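Local coordinates for protein putative drug/sodium antiporter (Escherichia coli, PDB 4Z3N) that probably works as a MATE-family antiporter that exports xenobiotic-type compounds across the cell membrane and is associated with transport of the genotoxin colibactin, at residues A[107-111]-A[250-254]; A[266-270]-A[409-414]; A[417-421]-A[434-439]. All coordinates share one frame. Residue numbers count along the deposited sequence, not the author numbering.

How the contacts relate
The three contacts sample different kinds of helix pairing in one membrane bundle. Contacts 1 and 2 share helix 250-284: contact 1 joins an early part of it to helix 107-132, while contact 2, with its centre about 28 Å away, sets a later part of it beside helix 402-413. Contact 3 follows in the chain, where helix 417-427 turns back onto helix 432-453. Its centre lies about 14 Å from that of contact 2, and the two touch through Arg412 and Ser417 and through Val414 and Pro419. One monoolein molecule (OLC) borders both. Contact 1 stands apart, its centre about 42 Å from that of contact 3.

Contact 1. Residues A[107-111]-A[250-254]; sequences RAQRI and WKIYR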
loop_
_atom_site.group_PDB
_atom_site.type_symbol
_atom_site.label_atom_id
_atom_site.label_comp_id
_atom_site.label_asym_id
_atom_site.label_seq_id
_atom_site.Cartn_x
_atom_site.Cartn_y
_atom_site.Cartn_z
ATOM N N ARG A 107 11.844 -23.569 9.224
ATOM C CA ARG A 107 12.129 -22.414 8.399
ATOM C C ARG A 107 11.475 -21.167 9.007
ATOM O O ARG A 107 11.956 -20.054 8.817
ATOM C CB ARG A 107 11.637 -22.646 6.965
ATOM C CG ARG A 107 12.675 -23.316 6.071
ATOM C CD ARG A 107 12.068 -23.769 4.755
ATOM N NE ARG A 107 11.408 -22.680 4.047
ATOM C CZ ARG A 107 11.951 -21.998 3.045
ATOM N NH1 ARG A 107 13.180 -22.290 2.629
ATOM N NH2 ARG A 107 11.259 -21.023 2.466
ATOM N N ALA A 108 10.393 -21.368 9.756
ATOM C CA ALA A 108 9.636 -20.263 10.336
ATOM C C ALA A 108 10.475 -19.377 11.260
ATOM O O ALA A 108 10.452 -18.153 11.129
ATOM C CB ALA A 108 8.425 -20.791 11.082
ATOM N N GLN A 109 11.209 -19.976 12.191
ATOM C CA GLN A 109 12.051 -19.182 13.070
ATOM C C GLN A 109 13.240 -18.614 12.288
ATOM O O GLN A 109 13.709 -17.511 12.578
ATOM C CB GLN A 109 12.537 -19.997 14.270
ATOM C CG GLN A 109 12.709 -19.141 15.528
ATOM C CD GLN A 109 13.975 -19.463 16.303
ATOM O OE1 GLN A 109 14.469 -20.595 16.265
ATOM N NE2 GLN A 109 14.511 -18.463 17.008
ATOM N N ARG A 110 13.714 -19.369 11.300
ATOM C CA ARG A 110 14.695 -18.863 10.342
ATOM C C ARG A 110 14.222 -17.559 9.694
ATOM O O ARG A 110 14.977 -16.584 9.576
ATOM C CB ARG A 110 14.948 -19.884 9.230
ATOM C CG ARG A 110 15.856 -21.052 9.539
ATOM C CD ARG A 110 16.092 -21.811 8.228
ATOM N NE ARG A 110 16.739 -23.116 8.391
ATOM C CZ ARG A 110 16.700 -24.093 7.481
ATOM N NH1 ARG A 110 16.033 -23.924 6.342
ATOM N NH2 ARG A 110 17.323 -25.247 7.712
ATOM N N ILE A 111 12.965 -17.574 9.256
ATOM C CA ILE A 111 12.415 -16.530 8.416
ATOM C C ILE A 111 12.368 -15.222 9.178
ATOM O O ILE A 111 12.690 -14.174 8.623
ATOM C CB ILE A 111 11.005 -16.928 7.890
ATOM C CG1 ILE A 111 11.148 -17.825 6.663
ATOM C CG2 ILE A 111 10.182 -15.712 7.509
ATOM C CD1 ILE A 111 9.898 -18.632 6.318
ATOM N N TRP A 250 21.917 -18.483 1.031
ATOM C CA TRP A 250 21.420 -17.353 0.251
ATOM C C TRP A 250 20.085 -17.672 -0.424
ATOM O O TRP A 250 19.392 -16.760 -0.881
ATOM C CB TRP A 250 22.458 -16.918 -0.796
ATOM C CG TRP A 250 22.007 -15.804 -1.738
ATOM C CD1 TRP A 250 21.678 -15.935 -3.064
ATOM C CD2 TRP A 250 21.843 -14.404 -1.429
ATOM N NE1 TRP A 250 21.323 -14.713 -3.594
ATOM C CE2 TRP A 250 21.413 -13.763 -2.617
ATOM C CE3 TRP A 250 22.017 -13.642 -0.270
ATOM C CZ2 TRP A 250 21.155 -12.387 -2.672
ATOM C CZ3 TRP A 250 21.755 -12.273 -0.329
ATOM C CH2 TRP A 250 21.331 -11.662 -1.524
ATOM N N LYS A 251 19.706 -18.948 -0.477
ATOM C CA LYS A 251 18.445 -19.298 -1.129
ATOM C C LYS A 251 17.299 -18.587 -0.414
ATOM O O LYS A 251 16.371 -18.073 -1.048
ATOM C CB LYS A 251 18.210 -20.818 -1.151
ATOM C CG LYS A 251 17.706 -21.418 0.168
ATOM C CD LYS A 251 16.923 -22.714 -0.054
ATOM C CE LYS A 251 17.054 -23.686 1.131
ATOM N NZ LYS A 251 16.431 -23.165 2.378
ATOM N N ILE A 252 17.380 -18.540 0.909
ATOM C CA ILE A 252 16.275 -18.027 1.702
ATOM C C ILE A 252 16.263 -16.488 1.770
ATOM O O ILE A 252 15.204 -15.888 1.919
ATOM C CB ILE A 252 16.302 -18.617 3.117
ATOM C CG1 ILE A 252 14.958 -18.390 3.799
ATOM C CG2 ILE A 252 17.475 -18.045 3.918
ATOM C CD1 ILE A 252 14.883 -18.986 5.159
ATOM N N TYR A 253 17.434 -15.861 1.676
ATOM C CA TYR A 253 17.510 -14.423 1.458
ATOM C C TYR A 253 16.932 -14.094 0.093
ATOM O O TYR A 253 16.245 -13.088 -0.077
ATOM C CB TYR A 253 18.955 -13.912 1.567
ATOM C CG TYR A 253 19.408 -13.806 3.000
ATOM C CD1 TYR A 253 19.147 -12.661 3.741
ATOM C CD2 TYR A 253 20.052 -14.865 3.632
ATOM C CE1 TYR A 253 19.530 -12.564 5.065
ATOM C CE2 TYR A 253 20.438 -14.782 4.957
ATOM C CZ TYR A 253 20.175 -13.625 5.670
ATOM O OH TYR A 253 20.557 -13.519 6.989
ATOM N N ARG A 254 17.206 -14.958 -0.875
ATOM C CA ARG A 254 16.724 -14.779 -2.233
ATOM C C ARG A 254 15.190 -14.866 -2.309
ATOM O O ARG A 254 14.541 -14.014 -2.914
ATOM C CB ARG A 254 17.377 -15.823 -3.143
ATOM C CG ARG A 254 16.944 -15.793 -4.600
ATOM C CD ARG A 254 17.937 -16.579 -5.407
ATOM N NE ARG A 254 17.492 -16.897 -6.757
ATOM C CZ ARG A 254 18.145 -17.729 -7.567
ATOM N NH1 ARG A 254 19.261 -18.316 -7.148
ATOM N NH2 ARG A 254 17.690 -17.978 -8.794
#
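Ile252 reaches across to helix 107-132 and sets its CD1 methyl against the stems of two residues, 4.2 Å from Arg110 CB and 4.2 Å from Ile111 CG1. Extended in both chi angles (t, t), it also places CD1 over one face of the Arg107 guanidinium, and Ile252 CG1 is 4.4 Å from Arg107 NH1. It has the largest covered area of the contact, 76 Å². The two segments approach at 68° with their short axes 11.8 Å apart, and the nearest CA atoms, those of Ile111 and Ile252, are 7.9 Å apart. Side-chain length bridges the gap, and only 193 Å² is buried.

In the MATE fold, two bundles of six transmembrane helices make up the transporter. Helix 107-132 corresponds to the third helix and helix 250-284 to the seventh, so this contact joins one bundle to the other, probably near the cytoplasmic ends. Ile111 is backed by Met92, Leu95 and Ala99 of helix 75-101, and Ile252 also touches Val114 further along helix 107-132.

Beside this apolar patch the charges are all of one sign. Lys251 NZ stands 3.4 Å from Arg107 NH1 and 4.1 Å from Arg110 NH1, donors facing donors. The pairing therefore owes its cohesion to isoleucine and aliphatic stems, while the cationic ends repel and neither segment offers an acidic partner.

Contact 2. Residues A[266-270]-A[409-414]; sequences MQLII and TLMRHV. With OLC ((2R)-2,3-dihydroxypropyl (9Z)-octadec-9-enoate), chain B.
Segments 266-270 and 409-413 are both helical and run almost parallel, at 8°, with axes 9.8 Å apart; Val414 leaves helical geometry. CA atoms pair as Met266-Thr409 (6.4 Å), Ile269-Leu410 (6.9 Å) and Ile270-His413 (6.3 Å).

Apolar packing dominates. Ile269 (m, t) points toward the partner: its CD1 lies 3.3 Å from CD2 of Leu410 (m, t), its CG2 3.9 Å from Thr409 CG2 and 4.2 Å from Val414 CG2.

The His413 ring (chi1 m, chi2 95°) takes a CH-pi approach from Ile270 CA, 4.2 Å from the centroid, with CG1 of Ile270 (m, t) 3.4 Å from His413 CE1.

Among polar atoms, monoolein O23 donates to His413 O (2.9 Å), His413 ND1 bonds weakly to Thr409 O (3.5 Å), and SD of Met266 (m, t, m) sits 3.5 Å from Thr409 OG1, itself hydrogen-bonded to Ser405 O.

This is near-parallel packing, at ordinary spacing, of probably the seventh and eleventh transmembrane helices, flanked by helix 382-399, where Ser389 OG is hydrogen-bonded to Arg412 NH1, and by helix 432-453.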
loop_
_atom_site.group_PDB
_atom_site.type_symbol
_atom_site.label_atom_id
_atom_site.label_comp_id
_atom_site.label_asym_id
_atom_site.label_seq_id
_atom_site.Cartn_x
_atom_site.Cartn_y
_atom_site.Cartn_z
ATOM N N MET A 266 6.792 -2.598 -7.540
ATOM C CA MET A 266 5.402 -2.361 -7.912
ATOM C C MET A 266 4.875 -1.016 -7.384
ATOM O O MET A 266 4.090 -0.359 -8.056
ATOM C CB MET A 266 4.525 -3.512 -7.411
ATOM C CG MET A 266 4.668 -4.791 -8.235
ATOM S SD MET A 266 3.646 -6.174 -7.650
ATOM C CE MET A 266 4.708 -6.872 -6.391
ATOM N N GLN A 267 5.291 -0.627 -6.182
ATOM C CA GLN A 267 4.974 0.691 -5.652
ATOM C C GLN A 267 5.528 1.734 -6.603
ATOM O O GLN A 267 4.896 2.758 -6.896
ATOM C CB GLN A 267 5.598 0.911 -4.280
ATOM C CG GLN A 267 5.559 -0.262 -3.372
ATOM C CD GLN A 267 4.241 -0.377 -2.686
ATOM O OE1 GLN A 267 3.192 -0.410 -3.336
ATOM N NE2 GLN A 267 4.270 -0.407 -1.355
ATOM N N LEU A 268 6.743 1.458 -7.062
ATOM C CA LEU A 268 7.458 2.358 -7.930
ATOM C C LEU A 268 6.661 2.567 -9.220
ATOM O O LEU A 268 6.315 3.699 -9.562
ATOM C CB LEU A 268 8.853 1.802 -8.199
ATOM C CG LEU A 268 9.942 2.712 -8.750
ATOM C CD1 LEU A 268 9.926 4.075 -8.055
ATOM C CD2 LEU A 268 11.298 2.021 -8.581
ATOM N N ILE A 269 6.353 1.466 -9.899
ATOM C CA ILE A 269 5.565 1.470 -11.124
ATOM C C ILE A 269 4.240 2.217 -10.979
ATOM O O ILE A 269 3.801 2.927 -11.897
ATOM C CB ILE A 269 5.269 0.031 -11.584
ATOM C CG1 ILE A 269 6.567 -0.680 -11.971
ATOM C CG2 ILE A 269 4.258 0.028 -12.746
ATOM C CD1 ILE A 269 6.409 -2.187 -12.172
ATOM N N ILE A 270 3.590 2.051 -9.834
ATOM C CA ILE A 270 2.353 2.763 -9.581
ATOM C C ILE A 270 2.652 4.258 -9.456
ATOM O O ILE A 270 1.957 5.079 -10.044
ATOM C CB ILE A 270 1.636 2.255 -8.318
ATOM C CG1 ILE A 270 1.102 0.845 -8.543
ATOM C CG2 ILE A 270 0.485 3.171 -7.953
ATOM C CD1 ILE A 270 0.537 0.197 -7.277
ATOM N N THR A 409 1.144 -5.573 -12.833
ATOM C CA THR A 409 1.220 -4.171 -12.466
ATOM C C THR A 409 1.697 -3.316 -13.654
ATOM O O THR A 409 1.257 -2.182 -13.836
ATOM C CB THR A 409 2.139 -3.985 -11.268
ATOM O OG1 THR A 409 1.663 -4.810 -10.200
ATOM C CG2 THR A 409 2.132 -2.542 -10.811
ATOM N N LEU A 410 2.589 -3.871 -14.463
ATOM C CA LEU A 410 3.093 -3.175 -15.639
ATOM C C LEU A 410 2.016 -3.067 -16.687
ATOM O O LEU A 410 1.890 -2.061 -17.382
ATOM C CB LEU A 410 4.298 -3.904 -16.219
ATOM C CG LEU A 410 5.594 -3.732 -15.443
ATOM C CD1 LEU A 410 6.675 -4.597 -16.063
ATOM C CD2 LEU A 410 5.983 -2.267 -15.441
ATOM N N MET A 411 1.252 -4.141 -16.800
ATOM C CA MET A 411 0.155 -4.218 -17.741
ATOM C C MET A 411 -0.927 -3.228 -17.358
ATOM O O MET A 411 -1.621 -2.709 -18.222
ATOM C CB MET A 411 -0.407 -5.639 -17.783
ATOM C CG MET A 411 -1.351 -5.908 -18.951
ATOM S SD MET A 411 -0.482 -6.033 -20.529
ATOM C CE MET A 411 1.206 -6.103 -19.927
ATOM N N ARG A 412 -1.090 -2.977 -16.061
ATOM C CA ARG A 412 -2.119 -2.034 -15.607
ATOM C C ARG A 412 -1.699 -0.562 -15.706
ATOM O O ARG A 412 -2.471 0.261 -16.171
ATOM C CB ARG A 412 -2.566 -2.349 -14.169
ATOM C CG ARG A 412 -3.899 -1.695 -13.816
ATOM C CD ARG A 412 -4.443 -2.022 -12.421
ATOM N NE ARG A 412 -3.502 -1.749 -11.334
ATOM C CZ ARG A 412 -2.910 -2.691 -10.596
ATOM N NH1 ARG A 412 -3.173 -3.970 -10.826
ATOM N NH2 ARG A 412 -2.054 -2.353 -9.627
ATOM N N HIS A 413 -0.503 -0.223 -15.233
ATOM C CA HIS A 413 -0.076 1.182 -15.201
ATOM C C HIS A 413 0.805 1.714 -16.344
ATOM O O HIS A 413 0.982 2.917 -16.441
ATOM C CB HIS A 413 0.644 1.457 -13.879
ATOM C CG HIS A 413 -0.252 1.372 -12.683
ATOM N ND1 HIS A 413 -0.374 0.233 -11.920
ATOM C CD2 HIS A 413 -1.105 2.275 -12.145
ATOM C CE1 HIS A 413 -1.247 0.442 -10.950
ATOM N NE2 HIS A 413 -1.706 1.674 -11.066
ATOM N N VAL A 414 1.355 0.858 -17.201
ATOM C CA VAL A 414 2.295 1.346 -18.225
ATOM C C VAL A 414 2.077 0.857 -19.669
ATOM O O VAL A 414 1.828 1.663 -20.552
ATOM C CB VAL A 414 3.748 1.010 -17.841
ATOM C CG1 VAL A 414 4.683 1.417 -18.969
ATOM C CG2 VAL A 414 4.126 1.718 -16.582
HETATM C C18 OLC B . -3.192 0.572 -7.043
HETATM C C10 OLC B . -9.167 4.093 -12.449
HETATM C C9 OLC B . -8.952 4.951 -11.432
HETATM C C17 OLC B . -4.329 1.294 -7.738
HETATM C C11 OLC B . -8.014 3.369 -13.120
HETATM C C8 OLC B . -9.798 6.210 -11.327
HETATM C C24 OLC B . -2.383 6.015 -16.654
HETATM C C16 OLC B . -4.150 1.170 -9.234
HETATM C C12 OLC B . -6.667 3.734 -12.509
HETATM C C7 OLC B . -9.478 7.009 -10.076
HETATM C C15 OLC B . -5.336 1.789 -9.965
HETATM C C13 OLC B . -5.812 2.475 -12.357
HETATM C C6 OLC B . -8.188 7.788 -10.247
HETATM C C14 OLC B . -4.844 2.550 -11.189
HETATM C C5 OLC B . -8.165 8.507 -11.580
HETATM C C4 OLC B . -6.729 8.830 -11.966
HETATM C C3 OLC B . -5.853 7.601 -11.820
HETATM C C2 OLC B . -4.548 7.744 -12.581
HETATM C C21 OLC B . -3.350 4.850 -14.673
HETATM C C1 OLC B . -4.035 6.372 -12.997
HETATM C C22 OLC B . -2.354 4.750 -15.816
HETATM O O19 OLC B . -4.268 5.372 -12.331
HETATM O O25 OLC B . -1.060 6.393 -16.977
HETATM O O23 OLC B . -1.050 4.572 -15.296
HETATM O O20 OLC B . -3.412 6.199 -14.241
#

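Contact 3. Residues A[417-421]-A[434-439]; sequences SVPVV and GVYFGA. With OLC ((2R)-2,3-dihydroxypropyl (9Z)-octadec-9-enoate), chain B.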
loop_
_atom_site.group_PDB
_atom_site.type_symbol
_atom_site.label_atom_id
_atom_site.label_comp_id
_atom_site.label_asym_id
_atom_site.label_seq_id
_atom_site.Cartn_x
_atom_site.Cartn_y
_atom_site.Cartn_z
ATOM N N SER A 417 -1.825 1.833 -21.118
ATOM C CA SER A 417 -2.185 3.208 -20.793
ATOM C C SER A 417 -1.417 4.282 -21.555
ATOM O O SER A 417 -2.031 5.184 -22.135
ATOM C CB SER A 417 -1.990 3.442 -19.295
ATOM O OG SER A 417 -2.973 2.748 -18.547
ATOM N N VAL A 418 -0.087 4.201 -21.557
ATOM C CA VAL A 418 0.727 5.241 -22.195
ATOM C C VAL A 418 0.439 5.384 -23.702
ATOM O O VAL A 418 0.093 6.466 -24.161
ATOM C CB VAL A 418 2.230 4.988 -21.975
ATOM C CG1 VAL A 418 3.055 5.815 -22.926
ATOM C CG2 VAL A 418 2.606 5.313 -20.546
ATOM N N PRO A 419 0.579 4.294 -24.475
ATOM C CA PRO A 419 0.320 4.397 -25.923
ATOM C C PRO A 419 -1.126 4.760 -26.265
ATOM O O PRO A 419 -1.360 5.446 -27.251
ATOM C CB PRO A 419 0.666 2.993 -26.453
ATOM C CG PRO A 419 0.645 2.095 -25.244
ATOM C CD PRO A 419 1.074 2.959 -24.090
ATOM N N VAL A 420 -2.083 4.304 -25.461
ATOM C CA VAL A 420 -3.498 4.589 -25.712
ATOM C C VAL A 420 -3.866 6.033 -25.335
ATOM O O VAL A 420 -4.657 6.678 -26.013
ATOM C CB VAL A 420 -4.415 3.586 -24.948
ATOM C CG1 VAL A 420 -5.849 4.110 -24.841
ATOM C CG2 VAL A 420 -4.390 2.230 -25.638
ATOM N N VAL A 421 -3.283 6.541 -24.259
ATOM C CA VAL A 421 -3.515 7.917 -23.875
ATOM C C VAL A 421 -2.987 8.820 -24.963
ATOM O O VAL A 421 -3.665 9.764 -25.378
ATOM C CB VAL A 421 -2.842 8.279 -22.543
ATOM C CG1 VAL A 421 -2.630 9.787 -22.448
ATOM C CG2 VAL A 421 -3.677 7.779 -21.390
ATOM N N GLY A 434 -9.539 12.216 -23.257
ATOM C CA GLY A 434 -8.709 11.167 -23.825
ATOM C C GLY A 434 -7.777 10.557 -22.791
ATOM O O GLY A 434 -7.542 9.370 -22.815
ATOM N N VAL A 435 -7.231 11.375 -21.904
ATOM C CA VAL A 435 -6.440 10.876 -20.800
ATOM C C VAL A 435 -7.266 9.907 -19.952
ATOM O O VAL A 435 -6.875 8.759 -19.732
ATOM C CB VAL A 435 -5.934 12.025 -19.895
ATOM C CG1 VAL A 435 -5.079 11.465 -18.757
ATOM C CG2 VAL A 435 -5.158 13.063 -20.704
ATOM N N TYR A 436 -8.415 10.386 -19.481
ATOM C CA TYR A 436 -9.301 9.598 -18.644
ATOM C C TYR A 436 -9.591 8.216 -19.251
ATOM O O TYR A 436 -9.485 7.187 -18.566
ATOM C CB TYR A 436 -10.607 10.340 -18.424
ATOM C CG TYR A 436 -10.485 11.662 -17.731
ATOM C CD1 TYR A 436 -9.382 11.973 -16.955
ATOM C CD2 TYR A 436 -11.500 12.603 -17.844
ATOM C CE1 TYR A 436 -9.297 13.203 -16.298
ATOM C CE2 TYR A 436 -11.431 13.821 -17.205
ATOM C CZ TYR A 436 -10.334 14.120 -16.433
ATOM O OH TYR A 436 -10.300 15.340 -15.809
ATOM N N PHE A 437 -9.952 8.183 -20.530
ATOM C CA PHE A 437 -10.284 6.912 -21.148
ATOM C C PHE A 437 -9.029 6.059 -21.339
ATOM O O PHE A 437 -9.033 4.857 -21.066
ATOM C CB PHE A 437 -11.006 7.110 -22.485
ATOM C CG PHE A 437 -12.475 7.361 -22.343
ATOM C CD1 PHE A 437 -13.329 6.335 -21.942
ATOM C CD2 PHE A 437 -13.010 8.622 -22.594
ATOM C CE1 PHE A 437 -14.699 6.554 -21.799
ATOM C CE2 PHE A 437 -14.378 8.852 -22.452
ATOM C CZ PHE A 437 -15.225 7.814 -22.053
ATOM N N GLY A 438 -7.954 6.684 -21.799
ATOM C CA GLY A 438 -6.749 5.949 -22.092
ATOM C C GLY A 438 -6.200 5.305 -20.841
ATOM O O GLY A 438 -5.819 4.133 -20.846
ATOM N N ALA A 439 -6.194 6.077 -19.760
ATOM C CA ALA A 439 -5.535 5.685 -18.528
ATOM C C ALA A 439 -6.186 4.461 -17.889
ATOM O O ALA A 439 -5.498 3.634 -17.291
ATOM C CB ALA A 439 -5.522 6.854 -17.552
HETATM C C18 OLC B . -3.192 0.572 -7.043
HETATM C C10 OLC B . -9.167 4.093 -12.449
HETATM C C9 OLC B . -8.952 4.951 -11.432
HETATM C C17 OLC B . -4.329 1.294 -7.738
HETATM C C11 OLC B . -8.014 3.369 -13.120
HETATM C C8 OLC B . -9.798 6.210 -11.327
HETATM C C24 OLC B . -2.383 6.015 -16.654
HETATM C C16 OLC B . -4.150 1.170 -9.234
HETATM C C12 OLC B . -6.667 3.734 -12.509
HETATM C C7 OLC B . -9.478 7.009 -10.076
HETATM C C15 OLC B . -5.336 1.789 -9.965
HETATM C C13 OLC B . -5.812 2.475 -12.357
HETATM C C6 OLC B . -8.188 7.788 -10.247
HETATM C C14 OLC B . -4.844 2.550 -11.189
HETATM C C5 OLC B . -8.165 8.507 -11.580
HETATM C C4 OLC B . -6.729 8.830 -11.966
HETATM C C3 OLC B . -5.853 7.601 -11.820
HETATM C C2 OLC B . -4.548 7.744 -12.581
HETATM C C21 OLC B . -3.350 4.850 -14.673
HETATM C C1 OLC B . -4.035 6.372 -12.997
HETATM C C22 OLC B . -2.354 4.750 -15.816
HETATM O O19 OLC B . -4.268 5.372 -12.331
HETATM O O25 OLC B . -1.060 6.393 -16.977
HETATM O O23 OLC B . -1.050 4.572 -15.296
HETATM O O20 OLC B . -3.412 6.199 -14.241
#
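A close antiparallel helix pair, its touching residues mostly buried, joins the last two transmembrane helices of the chain at the periphery of the bundle, with a monoolein beside it: helix 417-427 turns back through a short connection into helix 432-453. Their short axes pass 8.0 Å apart at 146°, and the backbones come into contact, with the Val421 and Gly438 CA atoms 4.2 Å apart.

Gly438, the second glycine of a GxxxG sequence, allows this; Gly434 takes only a marginal part. Gly438 packs against both valines: Val420 CG1 rests 3.4 Å from Gly438 CA, and Val421 CG2 is 3.6 Å from Gly438 C and 3.4 Å from Ala439 N. A beta carbon on Gly438 would clash with Val421 CG2. Val421 CG1 also meets Val435 CG2 at 4.5 Å, while Val435 touches Tyr277 and Ile281 of helix 250-284.

At the other end of the pair, Ser417 OG donates a hydrogen bond to Ala439 O (3.0 Å) and has a weak second one with Arg412 O. Monoolein C22 lies 3.4 Å from Ser417 OG and its C24 3.4 Å from Ala439 CB.

The missing side chain at Gly438 thus lets the valine methyls reach bare backbone, with one serine-to-carbonyl hydrogen bond beside them.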